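Local coordinates for protein lymphotactin (PDB 2NYZ) that probably acts as a chemokine that attracts lymphocytes, though not monocytes or neutrophils, by binding a chemokine receptor, at residues T28-E31 and V37-I40. Numbering follows the deposited sequence.
Sequences TITE and VIFI
The carbonyl oxygen of Thr28 receives the amide of Ile38, with Thr28 O and Ile38 N 3.1 Å apart and an angle of 156° at the hydrogen. The amide approaches from above the carbonyl plane, 39° out of it. The same oxygen lies 3.4 Å from Val37 CA, a CA-H...O contact that adds a second, softer partner. The return bond, from Thr28 N to Ile38 O, is weak at 3.4 Å. Toward the loop this antiparallel pair is followed by a backbone hydrogen bond between Thr30 and Ala36 and a salt bridge from Glu31 to Arg35.

Ile38 supplies most of the side-chain contact. Its CG1 stands beside the backbone N (chi1 -52°), and the extended second torsion carries CD1 to Thr30. There CD1 meets the methyl CG2 of Thr30 at 3.5 Å and lies 3.7 Å from Thr30 OG1, the two side chains crossing at about a right angle. Thr28 approaches the root of the same isoleucine, its OG1 resting 3.7 Å from Ile38 CB. Ile38 therefore has two threonine hydroxyls near its aliphatic surface, in van der Waals contact.

Val37 and Phe39 extend to the other side of the strand, where Val37 CG1 sits over one face of the Phe39 ring, offset toward its rim, 3.6 Å above the plane.

The contact lies at the loop end of the first hairpin of the chemokine fold, where strand 24-28 runs into the loop that leads to strand 37-41. Ile38 touches Cys11, the disulfide partner of Cys48, and an apolar side chain of another protein's chain. Strand 37-41 is central in the three-stranded antiparallel sheet, between 24-28 and 46-49, and its Val37 and Phe39 pack on Val56 of the C-terminal helix 54-64.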
ATOM      1  N   THR D  28      16.342  37.235  -9.089  1.00 63.64           N
ATOM      2  CA  THR D  28      16.210  38.142  -7.961  1.00 64.82           C
ATOM      3  C   THR D  28      16.484  37.317  -6.716  1.00 65.83           C
ATOM      4  O   THR D  28      16.667  36.104  -6.806  1.00 62.65           O
ATOM      5  CB  THR D  28      14.784  38.719  -7.869  1.00 64.43           C
ATOM      6  OG1 THR D  28      13.855  37.664  -7.602  1.00 72.01           O
ATOM      7  CG2 THR D  28      14.394  39.380  -9.176  1.00 69.30           C
ATOM      8  N   ILE D  29      16.505  37.963  -5.556  1.00 68.73           N
ATOM      9  CA  ILE D  29      16.760  37.241  -4.319  1.00 73.31           C
ATOM     10  C   ILE D  29      15.843  37.682  -3.195  1.00 75.87           C
ATOM     11  O   ILE D  29      16.298  38.247  -2.205  1.00 77.84           O
ATOM     12  CB  ILE D  29      18.217  37.422  -3.861  1.00 75.55           C
ATOM     13  CG1 ILE D  29      19.163  37.078  -5.022  1.00 81.43           C
ATOM     14  CG2 ILE D  29      18.494  36.542  -2.633  1.00 69.90           C
ATOM     15  CD1 ILE D  29      20.642  37.311  -4.737  1.00 84.55           C
ATOM     16  N   THR D  30      14.550  37.425  -3.340  1.00 79.06           N
ATOM     17  CA  THR D  30      13.610  37.810  -2.298  1.00 83.30           C
ATOM     18  C   THR D  30      14.061  37.151  -1.001  1.00 83.57           C
ATOM     19  O   THR D  30      14.590  36.038  -1.017  1.00 80.57           O
ATOM     20  CB  THR D  30      12.170  37.355  -2.632  1.00 86.97           C
ATOM     21  OG1 THR D  30      12.104  35.925  -2.607  1.00 88.80           O
ATOM     22  CG2 THR D  30      11.755  37.864  -4.016  1.00 88.01           C
ATOM     23  N   GLU D  31      13.855  37.836   0.120  1.00 86.51           N
ATOM     24  CA  GLU D  31      14.272  37.298   1.410  1.00 89.72           C
ATOM     25  C   GLU D  31      13.196  37.300   2.488  1.00 88.78           C
ATOM     26  O   GLU D  31      13.061  38.265   3.237  1.00 90.09           O
ATOM     27  CB  GLU D  31      15.489  38.065   1.933  1.00 95.81           C
ATOM     28  CG  GLU D  31      16.552  38.333   0.884  1.00106.52           C
ATOM     29  CD  GLU D  31      17.896  38.680   1.489  1.00112.10           C
ATOM     30  OE1 GLU D  31      17.928  39.455   2.470  1.00116.20           O
ATOM     31  OE2 GLU D  31      18.922  38.183   0.975  1.00116.01           O
ATOM     32  N   VAL D  37      16.463  32.276  -4.381  1.00 55.82           N
ATOM     33  CA  VAL D  37      16.810  32.856  -5.658  1.00 54.17           C
ATOM     34  C   VAL D  37      15.678  32.479  -6.597  1.00 52.83           C
ATOM     35  O   VAL D  37      15.382  31.296  -6.775  1.00 52.80           O
ATOM     36  CB  VAL D  37      18.104  32.249  -6.212  1.00 53.70           C
ATOM     37  CG1 VAL D  37      18.360  32.779  -7.615  1.00 52.52           C
ATOM     38  CG2 VAL D  37      19.263  32.569  -5.288  1.00 57.99           C
ATOM     39  N   ILE D  38      15.035  33.475  -7.190  1.00 49.97           N
ATOM     40  CA  ILE D  38      13.950  33.183  -8.108  1.00 47.77           C
ATOM     41  C   ILE D  38      14.418  33.372  -9.539  1.00 47.39           C
ATOM     42  O   ILE D  38      14.550  34.503 -10.014  1.00 50.19           O
ATOM     43  CB  ILE D  38      12.732  34.100  -7.876  1.00 48.16           C
ATOM     44  CG1 ILE D  38      12.317  34.071  -6.402  1.00 52.08           C
ATOM     45  CG2 ILE D  38      11.565  33.621  -8.728  1.00 36.47           C
ATOM     46  CD1 ILE D  38      11.227  35.082  -6.054  1.00 49.66           C
ATOM     47  N   PHE D  39      14.684  32.269 -10.228  1.00 44.48           N
ATOM     48  CA  PHE D  39      15.113  32.358 -11.615  1.00 45.07           C
ATOM     49  C   PHE D  39      13.886  32.577 -12.503  1.00 47.03           C
ATOM     50  O   PHE D  39      12.795  32.093 -12.203  1.00 48.78           O
ATOM     51  CB  PHE D  39      15.825  31.072 -12.039  1.00 40.31           C
ATOM     52  CG  PHE D  39      17.131  30.843 -11.347  1.00 41.57           C
ATOM     53  CD1 PHE D  39      18.199  31.712 -11.544  1.00 44.22           C
ATOM     54  CD2 PHE D  39      17.305  29.750 -10.513  1.00 41.16           C
ATOM     55  CE1 PHE D  39      19.423  31.490 -10.922  1.00 45.21           C
ATOM     56  CE2 PHE D  39      18.522  29.518  -9.888  1.00 43.82           C
ATOM     57  CZ  PHE D  39      19.585  30.388 -10.091  1.00 45.36           C
ATOM     58  N   ILE D  40      14.059  33.320 -13.585  1.00 47.38           N
ATOM     59  CA  ILE D  40      12.968  33.558 -14.515  1.00 50.82           C
ATOM     60  C   ILE D  40      13.418  32.996 -15.854  1.00 53.40           C
ATOM     61  O   ILE D  40      14.220  33.619 -16.539  1.00 57.61           O
ATOM     62  CB  ILE D  40      12.688  35.052 -14.671  1.00 53.71           C
ATOM     63  CG1 ILE D  40      12.293  35.646 -13.311  1.00 63.82           C
ATOM     64  CG2 ILE D  40      11.590  35.263 -15.696  1.00 52.33           C
ATOM     65  CD1 ILE D  40      12.008  37.146 -13.337  1.00 66.99           C
TER